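Local coordinates for tail spike protein gp49 (Pseudomonas phage LKA1, PDB 4RU4) that forms a trimeric tailspike of the phage and, as a lyase of O-specific polysaccharide, probably degrades the host's surface polysaccharide during virus entry, at residues 201-207 with 227-232; 83-89 with 110-116; 460-466 with 489-493; 542-548 with 564-570; 416-422 with 450-455. The contacts are given in a common frame with arbitrary orientation. Where two conformers were deposited one is given. Residues are numbered along the deposited sequence.

Contact 1 (201-207 with 227-232); sequences VVSGVVD and AVVSPR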
# COMPACT_ATOMS: atom_id res chain seq x y z
N VAL B 201 7.58 -16.29 27.90
CA VAL B 201 6.19 -16.55 27.53
C VAL B 201 6.06 -18.02 27.18
O VAL B 201 6.62 -18.49 26.19
CB VAL B 201 5.72 -15.65 26.37
CG1 VAL B 201 4.27 -15.93 26.05
CG2 VAL B 201 5.92 -14.20 26.75
N VAL B 202 5.32 -18.75 28.02
CA VAL B 202 5.23 -20.20 27.89
C VAL B 202 3.80 -20.50 27.49
O VAL B 202 2.85 -20.16 28.22
CB VAL B 202 5.59 -20.89 29.24
CG1 VAL B 202 5.48 -22.40 29.16
CG2 VAL B 202 7.01 -20.51 29.64
N SER B 203 3.63 -21.09 26.31
CA SER B 203 2.31 -21.37 25.79
C SER B 203 2.42 -22.44 24.70
O SER B 203 3.50 -22.70 24.19
CB SER B 203 1.72 -20.10 25.17
OG SER B 203 2.55 -19.63 24.12
N GLY B 204 1.29 -23.04 24.35
CA GLY B 204 1.26 -24.02 23.29
C GLY B 204 0.51 -23.51 22.07
O GLY B 204 0.49 -22.30 21.79
N VAL B 205 -0.12 -24.42 21.35
CA VAL B 205 -0.73 -24.05 20.07
C VAL B 205 -2.14 -23.49 20.27
O VAL B 205 -3.00 -24.14 20.85
CB VAL B 205 -0.76 -25.30 19.16
CG1 VAL B 205 -1.47 -25.02 17.82
CG2 VAL B 205 0.70 -25.79 18.93
N VAL B 206 -2.36 -22.27 19.78
CA VAL B 206 -3.70 -21.70 19.73
C VAL B 206 -4.13 -21.44 18.30
O VAL B 206 -3.49 -20.69 17.56
CB VAL B 206 -3.82 -20.42 20.58
CG1 VAL B 206 -5.20 -19.77 20.41
CG2 VAL B 206 -3.55 -20.78 22.04
N ASP B 207 -5.23 -22.09 17.90
CA ASP B 207 -5.71 -22.00 16.54
C ASP B 207 -7.23 -22.13 16.59
O ASP B 207 -7.75 -23.18 16.96
CB ASP B 207 -5.07 -23.11 15.68
CG ASP B 207 -5.29 -22.90 14.18
OD1 ASP B 207 -6.15 -22.09 13.80
OD2 ASP B 207 -4.60 -23.58 13.38
N ALA B 227 -1.33 -14.12 26.78
CA ALA B 227 0.03 -14.65 27.01
C ALA B 227 0.36 -15.86 26.14
O ALA B 227 0.81 -16.90 26.65
CB ALA B 227 0.27 -14.96 28.52
N VAL B 228 0.16 -15.72 24.83
CA VAL B 228 0.44 -16.81 23.92
C VAL B 228 1.31 -16.32 22.75
O VAL B 228 1.12 -15.19 22.26
CB VAL B 228 -0.88 -17.43 23.38
CG1 VAL B 228 -0.60 -18.49 22.31
CG2 VAL B 228 -1.73 -18.02 24.53
N VAL B 229 2.25 -17.16 22.32
CA VAL B 229 3.08 -16.91 21.15
C VAL B 229 2.40 -17.41 19.87
O VAL B 229 2.06 -18.59 19.78
CB VAL B 229 4.49 -17.57 21.30
CG1 VAL B 229 5.31 -17.46 19.98
CG2 VAL B 229 5.27 -16.97 22.52
N SER B 230 2.21 -16.50 18.91
CA SER B 230 1.63 -16.78 17.59
C SER B 230 0.26 -17.49 17.60
O SER B 230 0.04 -18.46 16.83
CB SER B 230 2.61 -17.53 16.70
OG SER B 230 3.79 -16.74 16.53
N PRO B 231 -0.68 -16.99 18.42
CA PRO B 231 -2.02 -17.56 18.26
C PRO B 231 -2.61 -17.16 16.92
O PRO B 231 -2.24 -16.13 16.34
CB PRO B 231 -2.81 -16.94 19.41
CG PRO B 231 -2.15 -15.58 19.63
CD PRO B 231 -0.67 -15.82 19.33
N ARG B 232 -3.54 -17.99 16.43
CA ARG B 232 -4.13 -17.80 15.10
C ARG B 232 -5.64 -17.84 15.21
O ARG B 232 -6.20 -18.74 15.83
CB ARG B 232 -3.65 -18.93 14.18
CG ARG B 232 -2.14 -18.89 13.89
CD ARG B 232 -1.84 -17.68 13.03
NE ARG B 232 -0.43 -17.49 12.69
CZ ARG B 232 0.41 -16.70 13.37
NH1 ARG B 232 -0.01 -16.07 14.47
NH2 ARG B 232 1.68 -16.58 12.96
O HOH W 1 2.43 -20.66 21.69
O HOH W 2 0.00 -20.71 19.12
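Leaving the Ig-like insertion through 201-202, the chain re-enters the right-handed parallel beta-helix at 206-207, where Asp207 pairs in parallel with Arg232 of the next coil (Arg232 N to Val206 O, 2.9 Å). Val201, Val206 and Val228 all adopt the t rotamer. Val206 CG2 lies 3.7 Å from Val228 CG1 and Val206 CB 3.8 Å from Pro231 CB, filling the space between the segments; Val201 CG1 meets Val229 CG2 at 3.8 Å. Arg232 (m, m, t) starts on the same sheet face as Asp207, but its end leads away, NH1 bonding Pro231 O at 2.9 Å and NH2 forming a salt bridge with Asp253. Where the backbones diverge, at Ser203 and Gly204, waters 1 and 2 fill the gap. Ser203 points its CA-CB bond toward 227-232, and chi1 p brings OG to Val229 N, from which it accepts at 3.1 Å. Ser203 OG also donates to water 1 (2.6 Å), which donates to Gly204 O at 2.5 Å and Val229 O at 2.8 Å.

Contact 2 (83-89 with 110-116); sequences ISSTGSL and SVLSCVG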
# COMPACT_ATOMS: atom_id res chain seq x y z
N ILE B 83 -15.87 -21.76 27.53
CA ILE B 83 -15.00 -22.86 27.14
C ILE B 83 -13.55 -22.37 27.27
O ILE B 83 -13.13 -21.48 26.53
CB ILE B 83 -15.28 -23.28 25.69
CG1 ILE B 83 -16.77 -23.64 25.53
CG2 ILE B 83 -14.32 -24.42 25.26
CD1 ILE B 83 -17.22 -23.76 24.08
N SER B 84 -12.79 -22.93 28.20
CA SER B 84 -11.48 -22.37 28.52
C SER B 84 -10.32 -23.36 28.52
O SER B 84 -10.51 -24.58 28.65
CB SER B 84 -11.56 -21.64 29.88
OG SER B 84 -11.77 -22.59 30.91
N SER B 85 -9.11 -22.84 28.42
CA SER B 85 -7.95 -23.69 28.53
C SER B 85 -6.75 -22.90 29.03
O SER B 85 -6.74 -21.67 29.01
CB SER B 85 -7.62 -24.28 27.17
OG SER B 85 -7.32 -23.24 26.27
N THR B 86 -5.75 -23.64 29.48
CA THR B 86 -4.43 -23.06 29.73
C THR B 86 -3.45 -23.63 28.69
O THR B 86 -3.55 -24.78 28.26
CB THR B 86 -3.97 -23.29 31.17
OG1 THR B 86 -4.17 -24.66 31.53
CG2 THR B 86 -4.80 -22.45 32.11
N GLY B 87 -2.52 -22.79 28.22
CA GLY B 87 -1.52 -23.23 27.26
C GLY B 87 -1.91 -23.40 25.79
O GLY B 87 -1.31 -22.76 24.92
N SER B 88 -2.88 -24.25 25.50
CA SER B 88 -3.24 -24.53 24.10
C SER B 88 -4.76 -24.68 23.85
O SER B 88 -5.48 -25.19 24.69
CB SER B 88 -2.52 -25.78 23.60
OG SER B 88 -3.37 -26.91 23.71
N LEU B 89 -5.23 -24.25 22.68
CA LEU B 89 -6.64 -24.40 22.34
C LEU B 89 -6.70 -24.53 20.84
O LEU B 89 -6.27 -23.62 20.14
CB LEU B 89 -7.41 -23.14 22.76
CG LEU B 89 -8.93 -23.11 22.52
CD1 LEU B 89 -9.64 -24.22 23.32
CD2 LEU B 89 -9.51 -21.76 22.90
N SER B 110 -15.50 -14.93 29.24
CA SER B 110 -15.30 -15.09 27.80
C SER B 110 -16.03 -16.33 27.27
O SER B 110 -16.20 -17.33 27.99
CB SER B 110 -13.80 -15.24 27.48
OG SER B 110 -13.06 -14.20 28.08
N VAL B 111 -16.45 -16.28 26.02
CA VAL B 111 -17.08 -17.47 25.42
C VAL B 111 -16.04 -18.58 25.21
O VAL B 111 -16.28 -19.74 25.55
CB VAL B 111 -17.77 -17.16 24.08
CG1 VAL B 111 -18.46 -18.43 23.55
CG2 VAL B 111 -18.81 -16.03 24.26
N LEU B 112 -14.89 -18.20 24.66
CA LEU B 112 -13.83 -19.13 24.35
C LEU B 112 -12.56 -18.44 24.83
O LEU B 112 -12.37 -17.23 24.59
CB LEU B 112 -13.81 -19.32 22.83
CG LEU B 112 -13.21 -20.54 22.15
CD1 LEU B 112 -13.76 -21.77 22.85
CD2 LEU B 112 -13.59 -20.56 20.67
N SER B 113 -11.70 -19.17 25.53
CA SER B 113 -10.48 -18.53 26.04
C SER B 113 -9.32 -19.48 26.17
O SER B 113 -9.49 -20.67 26.50
CB SER B 113 -10.74 -17.80 27.37
OG SER B 113 -11.08 -18.73 28.39
N CYS B 114 -8.12 -18.96 25.94
CA CYS B 114 -6.90 -19.70 26.19
C CYS B 114 -5.88 -18.76 26.83
O CYS B 114 -5.66 -17.66 26.32
CB CYS B 114 -6.31 -20.30 24.91
SG CYS B 114 -4.93 -21.42 25.31
N VAL B 115 -5.30 -19.18 27.95
CA VAL B 115 -4.35 -18.33 28.68
C VAL B 115 -3.01 -19.07 28.85
O VAL B 115 -2.96 -20.18 29.41
CB VAL B 115 -4.90 -17.93 30.07
CG1 VAL B 115 -3.94 -16.97 30.81
CG2 VAL B 115 -6.31 -17.33 29.96
N GLY B 116 -1.92 -18.47 28.36
CA GLY B 116 -0.60 -19.02 28.61
C GLY B 116 -0.04 -18.43 29.90
O GLY B 116 -0.77 -17.84 30.68
O HOH W 3 -13.85 -19.06 28.41
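Cys114, Ile83 and Leu112 have the most surface covered where two parallel strands of adjoining beta-helix coils run side by side, their axes 4.7 Å apart and 15° from parallel. All three point to one face of the sheet. Ile83 CB meets Leu112 CD1 at 3.6 Å; these bulky aliphatic chains suit the buried face, where helix 55-65 covers Ile83 through Leu60 and Val64. Cys114 is slim enough to sit under the turn at 87-89, its SG 3.6 Å from Gly87 C and 3.5 Å from Ser88 N, while its CB touches Leu89 CB at 3.7 Å. Gly87 tolerates the positive phi by which the chain leaves the strand. Backbone hydrogen bonds run from Ile83 N to Val111 O (2.9 Å) up to Gly87 N to Val115 O (2.9 Å); Ser85 N to Ser113 O (2.9 Å) is weak. One face is thus mostly apolar, Ser85 excepted, and the other mostly hydroxyl-bearing, Val115 excepted, so hydrophobic packing and backbone bonding together hold the coils.

Contact 3 (460-466 with 489-493); sequences AIDVGSL and LAGLP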
# COMPACT_ATOMS: atom_id res chain seq x y z
N ALA B 460 -4.39 16.81 -2.46
CA ALA B 460 -5.42 17.45 -3.30
C ALA B 460 -6.69 17.69 -2.47
O ALA B 460 -7.28 16.76 -1.95
CB ALA B 460 -5.73 16.55 -4.48
N ILE B 461 -7.08 18.95 -2.32
CA ILE B 461 -8.18 19.33 -1.44
C ILE B 461 -9.41 19.71 -2.26
O ILE B 461 -9.30 20.34 -3.32
CB ILE B 461 -7.71 20.49 -0.55
CG1 ILE B 461 -6.50 20.04 0.28
CG2 ILE B 461 -8.84 21.03 0.32
CD1 ILE B 461 -5.56 21.20 0.71
N ASP B 462 -10.58 19.31 -1.79
CA ASP B 462 -11.82 19.63 -2.48
C ASP B 462 -12.79 20.21 -1.45
O ASP B 462 -13.37 19.45 -0.68
CB ASP B 462 -12.38 18.33 -3.08
CG ASP B 462 -13.64 18.55 -3.90
OD1 ASP B 462 -14.27 19.61 -3.81
OD2 ASP B 462 -14.00 17.65 -4.66
N VAL B 463 -12.95 21.54 -1.43
CA VAL B 463 -13.83 22.21 -0.47
C VAL B 463 -14.75 23.22 -1.15
O VAL B 463 -14.53 23.57 -2.33
CB VAL B 463 -13.00 23.00 0.60
CG1 VAL B 463 -12.16 22.07 1.44
CG2 VAL B 463 -12.09 24.07 -0.08
N GLY B 464 -15.78 23.65 -0.42
CA GLY B 464 -16.54 24.84 -0.75
C GLY B 464 -15.83 26.01 -0.09
O GLY B 464 -14.87 26.55 -0.64
N SER B 465 -16.27 26.38 1.11
CA SER B 465 -15.55 27.40 1.88
C SER B 465 -14.44 26.77 2.72
O SER B 465 -14.47 25.57 3.04
CB SER B 465 -16.51 28.17 2.78
OG SER B 465 -17.52 28.76 2.00
N LEU B 466 -13.46 27.60 3.08
CA LEU B 466 -12.38 27.21 3.96
C LEU B 466 -11.84 28.49 4.56
O LEU B 466 -11.85 29.53 3.90
CB LEU B 466 -11.27 26.48 3.19
CG LEU B 466 -10.06 25.99 3.98
CD1 LEU B 466 -10.48 24.97 5.07
CD2 LEU B 466 -9.03 25.37 3.00
N LEU B 489 -0.04 21.94 -2.55
CA LEU B 489 -1.46 21.63 -2.31
C LEU B 489 -2.28 22.00 -3.52
O LEU B 489 -2.03 23.04 -4.15
CB LEU B 489 -1.98 22.37 -1.09
CG LEU B 489 -1.23 22.07 0.20
CD1 LEU B 489 -1.87 22.85 1.38
CD2 LEU B 489 -1.19 20.56 0.45
N ALA B 490 -3.25 21.16 -3.87
CA ALA B 490 -4.14 21.45 -4.99
C ALA B 490 -5.54 21.73 -4.44
O ALA B 490 -5.96 21.11 -3.46
CB ALA B 490 -4.15 20.26 -5.98
N GLY B 491 -6.25 22.69 -5.03
CA GLY B 491 -7.63 22.94 -4.70
C GLY B 491 -7.95 23.98 -3.63
O GLY B 491 -9.08 24.04 -3.17
N LEU B 492 -6.96 24.76 -3.21
CA LEU B 492 -7.19 25.80 -2.22
C LEU B 492 -7.94 26.93 -2.88
O LEU B 492 -7.55 27.39 -3.98
CB LEU B 492 -5.87 26.35 -1.67
CG LEU B 492 -5.03 25.38 -0.84
CD1 LEU B 492 -3.68 26.04 -0.47
CD2 LEU B 492 -5.82 24.94 0.41
N PRO B 493 -9.03 27.39 -2.25
CA PRO B 493 -9.73 28.52 -2.85
C PRO B 493 -9.09 29.85 -2.45
O PRO B 493 -8.32 29.93 -1.49
CB PRO B 493 -11.14 28.39 -2.27
CG PRO B 493 -10.94 27.80 -0.94
CD PRO B 493 -9.72 26.87 -1.06
O HOH W 4 -11.45 22.92 -3.63
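Ile461 reaches over the neighbouring coil and overlaps two leucines, its CD1 lying 4.1 Å from Leu489 CD1 and 3.8 Å from Leu492 CD2. The setting is the right-handed parallel beta-helix of the pectin lyase-like part: 460-466 covers the last part of strand 452-463 and the turn after it, and the loop 489-493 lies one coil further on. Large aliphatic chains suit the interior: Leu440 of the preceding coil packs on both Ile461 and Leu466, and Leu466 CD2 meets Leu492 CD2 at 4.1 Å. Pro493 closes the other end, its CD 3.8 Å from Val463 CG2 and its rigid ring fitting where the chain no longer offers backbone pairing. Ala460 and Ala490 form the single bridge, with Ile461 N donating to Ala490 O at 2.7 Å. Just beyond it the chain turns through Gly491, whose CA makes a CA-H...O contact with Ile461 O at 3.4 Å. Only glycine fits, because a CB would clash with that carbonyl and jam against the carbonyl of Ala490. The small Ala460 and Ala490 lie at the subunit interface, packing on Leu423 and Ile485 of the third subunit, to whose Arg511 Leu489 O is also hydrogen-bonded. Where the coils part, water 4 accepts from Val463 N at 3.0 Å and lies 2.7 Å from Gly491 O, to which it can donate.

Contact 4 (542-548 with 564-570); sequences KAPTVQV and IANPTSA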
# COMPACT_ATOMS: atom_id res chain seq x y z
N LYS B 542 3.43 35.82 7.70
CA LYS B 542 4.16 37.08 7.90
C LYS B 542 4.49 37.60 6.50
O LYS B 542 4.20 36.90 5.53
CB LYS B 542 5.45 36.84 8.69
CG LYS B 542 6.39 35.80 8.04
CD LYS B 542 7.49 35.39 9.03
CE LYS B 542 8.55 34.55 8.34
NZ LYS B 542 9.70 34.27 9.27
N ALA B 543 5.06 38.79 6.38
CA ALA B 543 5.40 39.32 5.05
C ALA B 543 6.29 38.33 4.31
O ALA B 543 7.28 37.86 4.83
CB ALA B 543 6.08 40.65 5.15
N PRO B 544 5.88 37.96 3.10
CA PRO B 544 6.66 36.98 2.37
C PRO B 544 7.86 37.61 1.68
O PRO B 544 8.00 38.85 1.64
CB PRO B 544 5.65 36.47 1.33
CG PRO B 544 4.74 37.69 1.08
CD PRO B 544 4.59 38.28 2.45
N THR B 545 8.75 36.76 1.18
CA THR B 545 9.88 37.20 0.36
C THR B 545 9.36 37.47 -1.04
O THR B 545 8.83 36.58 -1.68
CB THR B 545 10.96 36.11 0.35
OG1 THR B 545 11.33 35.84 1.72
CG2 THR B 545 12.22 36.54 -0.41
N VAL B 546 9.48 38.72 -1.48
CA VAL B 546 8.86 39.19 -2.73
C VAL B 546 9.90 39.54 -3.80
O VAL B 546 10.90 40.23 -3.50
CB VAL B 546 8.00 40.45 -2.43
CG1 VAL B 546 7.44 41.08 -3.72
CG2 VAL B 546 6.85 40.08 -1.45
N GLN B 547 9.68 39.10 -5.04
CA GLN B 547 10.47 39.59 -6.18
C GLN B 547 9.59 40.34 -7.16
O GLN B 547 8.42 39.99 -7.36
CB GLN B 547 11.15 38.42 -6.92
CG GLN B 547 11.93 37.49 -5.98
CD GLN B 547 13.14 38.17 -5.37
OE1 GLN B 547 13.69 39.13 -5.92
NE2 GLN B 547 13.59 37.65 -4.23
N VAL B 548 10.13 41.39 -7.76
CA VAL B 548 9.45 42.08 -8.84
C VAL B 548 10.45 42.38 -9.96
O VAL B 548 11.54 42.89 -9.70
CB VAL B 548 8.80 43.42 -8.36
CG1 VAL B 548 7.89 43.99 -9.46
CG2 VAL B 548 8.02 43.24 -7.05
N ILE B 564 9.96 47.64 -7.76
CA ILE B 564 10.00 47.38 -6.32
C ILE B 564 8.61 47.00 -5.83
O ILE B 564 7.68 46.92 -6.62
CB ILE B 564 10.47 48.62 -5.53
CG1 ILE B 564 9.46 49.77 -5.72
CG2 ILE B 564 11.90 49.05 -5.98
CD1 ILE B 564 9.76 51.04 -4.85
N ALA B 565 8.49 46.74 -4.54
CA ALA B 565 7.17 46.63 -3.92
C ALA B 565 7.21 47.47 -2.64
O ALA B 565 8.08 47.28 -1.79
CB ALA B 565 6.85 45.20 -3.59
N ASN B 566 6.26 48.37 -2.48
CA ASN B 566 6.24 49.20 -1.28
C ASN B 566 4.85 49.74 -1.08
O ASN B 566 4.41 50.51 -1.91
CB ASN B 566 7.20 50.41 -1.41
CG ASN B 566 7.28 51.22 -0.12
OD1 ASN B 566 6.96 50.71 0.96
ND2 ASN B 566 7.73 52.47 -0.21
N PRO B 567 4.14 49.32 -0.00
CA PRO B 567 4.65 48.35 0.99
C PRO B 567 4.44 46.89 0.60
O PRO B 567 3.89 46.62 -0.49
CB PRO B 567 3.78 48.63 2.21
CG PRO B 567 2.42 49.01 1.58
CD PRO B 567 2.82 49.86 0.38
N THR B 568 4.89 45.97 1.47
CA THR B 568 4.53 44.56 1.42
C THR B 568 3.96 44.23 2.79
O THR B 568 4.24 44.91 3.78
CB THR B 568 5.74 43.61 1.12
OG1 THR B 568 6.72 43.72 2.15
CG2 THR B 568 6.42 43.95 -0.24
N SER B 569 3.16 43.17 2.83
CA SER B 569 2.61 42.70 4.09
C SER B 569 2.28 41.25 3.89
O SER B 569 2.52 40.71 2.83
CB SER B 569 1.33 43.46 4.44
OG SER B 569 0.32 43.13 3.51
N ALA B 570 1.69 40.62 4.91
CA ALA B 570 1.29 39.23 4.80
C ALA B 570 0.19 39.01 3.77
O ALA B 570 0.05 37.90 3.24
CB ALA B 570 0.84 38.70 6.19
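This is face-to-face packing between two beta sheets of the C-terminal Ig-like domain, with no hydrogen bond between the segments, which run 156° apart. Strand 545-551 pairs with strand 590-600 in one sheet, and strand 562-568 with strand 572-578 in the other. Alternation along the first strand turns Val546 and Val548 toward the facing sheet, where Val546 CG1 lies 4.2 Å and Val548 CG2 4.1 Å from Ala565 CB. The small Ala565 suits a place between two branched valines. Thr568 gives its methyl to the interior, CG2 to Val546 CG2 at 4.1 Å, while OG1 bonds Asp552 of the second subunit. That subunit joins the arrangement further, bonding the backbone of Ala565 and, through its Asn594, Val546 N. Near Ala543 and Ala570 the backbones come close, Pro544 CD to Ser569 O at 3.2 Å, and these small residues let their CA atoms approach to 4.1 Å. Two facing sheets joined by apolar side chains and not by backbone bonds are typical of a beta-sandwich, consistent with the Ig-like family assignment.

Contact 5 (416-422 with 450-455); sequences TTQPCNF and VPVNIQ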
# COMPACT_ATOMS: atom_id res chain seq x y z
N THR B 416 3.94 14.90 26.87
CA THR B 416 4.53 14.82 25.51
C THR B 416 6.01 15.15 25.65
O THR B 416 6.38 16.33 25.75
CB THR B 416 3.89 15.85 24.58
OG1 THR B 416 2.46 15.66 24.57
CG2 THR B 416 4.44 15.70 23.14
N THR B 417 6.85 14.12 25.71
CA THR B 417 8.22 14.34 26.14
C THR B 417 9.24 14.25 25.01
O THR B 417 10.42 14.48 25.25
CB THR B 417 8.62 13.33 27.24
OG1 THR B 417 8.49 12.01 26.71
CG2 THR B 417 7.68 13.45 28.43
N GLN B 418 8.81 13.91 23.80
CA GLN B 418 9.70 13.79 22.67
C GLN B 418 9.23 14.69 21.51
O GLN B 418 8.04 14.94 21.37
CB GLN B 418 9.79 12.32 22.23
CG GLN B 418 10.33 11.37 23.33
CD GLN B 418 10.26 9.89 22.93
OE1 GLN B 418 10.32 9.55 21.75
NE2 GLN B 418 10.14 9.00 23.92
N PRO B 419 10.17 15.18 20.69
CA PRO B 419 9.79 16.03 19.56
C PRO B 419 8.72 15.33 18.71
O PRO B 419 8.81 14.10 18.53
CB PRO B 419 11.10 16.15 18.77
CG PRO B 419 12.17 16.04 19.81
CD PRO B 419 11.64 15.00 20.79
N CYS B 420 7.74 16.10 18.21
CA CYS B 420 6.64 15.55 17.41
C CYS B 420 6.75 15.99 15.96
O CYS B 420 6.99 17.16 15.70
CB CYS B 420 5.30 16.08 17.92
SG CYS B 420 4.92 15.62 19.61
N ASN B 421 6.53 15.06 15.03
CA ASN B 421 6.46 15.42 13.61
C ASN B 421 5.10 14.97 13.08
O ASN B 421 4.78 13.79 13.12
CB ASN B 421 7.56 14.69 12.84
CG ASN B 421 8.90 14.87 13.45
OD1 ASN B 421 9.32 15.99 13.71
ND2 ASN B 421 9.59 13.78 13.70
N PHE B 422 4.28 15.91 12.62
CA PHE B 422 2.99 15.54 12.05
C PHE B 422 3.08 15.72 10.55
O PHE B 422 3.33 16.84 10.06
CB PHE B 422 1.88 16.42 12.65
CG PHE B 422 1.67 16.16 14.11
CD1 PHE B 422 0.95 15.03 14.50
CD2 PHE B 422 2.24 16.96 15.08
CE1 PHE B 422 0.79 14.74 15.84
CE2 PHE B 422 2.04 16.68 16.42
CZ PHE B 422 1.33 15.56 16.79
N VAL B 450 8.27 20.62 23.78
CA VAL B 450 9.08 20.04 22.70
C VAL B 450 8.82 20.67 21.32
O VAL B 450 7.79 21.30 21.09
CB VAL B 450 8.83 18.51 22.61
CG1 VAL B 450 9.24 17.80 23.92
CG2 VAL B 450 7.37 18.23 22.26
N PRO B 451 9.77 20.49 20.37
CA PRO B 451 9.47 20.90 19.00
C PRO B 451 8.23 20.16 18.47
O PRO B 451 8.09 18.97 18.70
CB PRO B 451 10.71 20.45 18.22
CG PRO B 451 11.85 20.50 19.26
CD PRO B 451 11.14 19.93 20.50
N VAL B 452 7.34 20.91 17.83
CA VAL B 452 6.20 20.36 17.12
C VAL B 452 6.29 20.81 15.66
O VAL B 452 6.04 21.98 15.33
CB VAL B 452 4.88 20.85 17.74
CG1 VAL B 452 3.65 20.40 16.92
CG2 VAL B 452 4.78 20.33 19.18
N ASN B 453 6.65 19.87 14.79
CA ASN B 453 6.90 20.13 13.38
C ASN B 453 5.75 19.65 12.50
O ASN B 453 5.17 18.59 12.75
CB ASN B 453 8.19 19.40 12.97
CG ASN B 453 9.36 19.77 13.86
OD1 ASN B 453 9.63 20.96 14.07
ND2 ASN B 453 10.04 18.77 14.42
N ILE B 454 5.43 20.43 11.46
CA ILE B 454 4.31 20.12 10.58
C ILE B 454 4.82 20.07 9.16
O ILE B 454 5.46 21.03 8.69
CB ILE B 454 3.21 21.24 10.60
CG1 ILE B 454 2.78 21.61 12.02
CG2 ILE B 454 2.01 20.82 9.75
CD1 ILE B 454 2.23 20.50 12.80
N GLN B 455 4.50 18.98 8.47
CA GLN B 455 4.73 18.90 7.04
C GLN B 455 3.36 18.64 6.40
O GLN B 455 2.81 17.55 6.55
CB GLN B 455 5.69 17.73 6.69
CG GLN B 455 5.98 17.56 5.19
CD GLN B 455 6.50 16.18 4.84
OE1 GLN B 455 6.04 15.16 5.38
NE2 GLN B 455 7.48 16.12 3.93
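Strands 420-422 and 452-455 of consecutive coils run side by side, axes 4.8 Å apart at closest and 18° from parallel, and satisfy each other's backbone in an unbroken alternation. Cys420 N donates to Pro451 O at 2.9 Å, Asn453 N to Cys420 O at 2.9 Å, Phe422 N to Asn453 O at 2.8 Å and Gln455 N to Phe422 O at 2.9 Å, with angles close to linear. The backbone of Asn421 bonds Gly380 and Phe382 of the coil before, and that of Ile454 bonds Ile485 of the coil after. The two asparagines, level on one face of the sheet, are joined side chain to side chain: Asn453 ND2 donates to Asn421 OD1 at 3.0 Å, Asn421 ND2 reaches Thr381 and Asn453 OD1 accepts from Tyr483 N. An amide suits the place because it both gives and receives. Gln455 bonds Gln425 of its own chain and Gly458 of the second subunit, and Thr416 OG1 bonds Ile377 O. The opposite face of the sheet is apolar, with Phe422 CE2 4.1 Å from Val452 CG1 and its ring meeting those of Phe382 and Trp351. Before the strands, Val450 fills the bend, CG2 3.5 Å from Gln418 O, and prolines, lacking an NH, stand at Pro419 and Pro451. The backbone and asparagine amide groups discussed here find partners in adjacent coils, consistent with their burial.

In the fold
Spaced along the modelled chain, the contacts follow the order 2, 1, 5, 3, 4, from the beta-helix start to the C-terminal sandwich. Contacts 1 and 2 touch, Gly204 N lying 2.7 Å from Gly87 O and Val206 CG2 packing at 3.6 Å on Cys114 SG, so the two form one continuous packed region. Contacts 3 and 5 both use strand 452-463, with centres about 26 Å apart. Contact 4 is about 25 Å from contact 3 and 70 Å from contact 2, centre to centre. The Leu466 side chain in contact 3 is about 8 Å from that of the calcium ligand Asp394 and 13 Å from a bound calcium; that of Val548 in contact 4 is about 7 Å from a bound calcium. Contacts 1, 4 and 5 touch the second subunit, 3 and 4 the third.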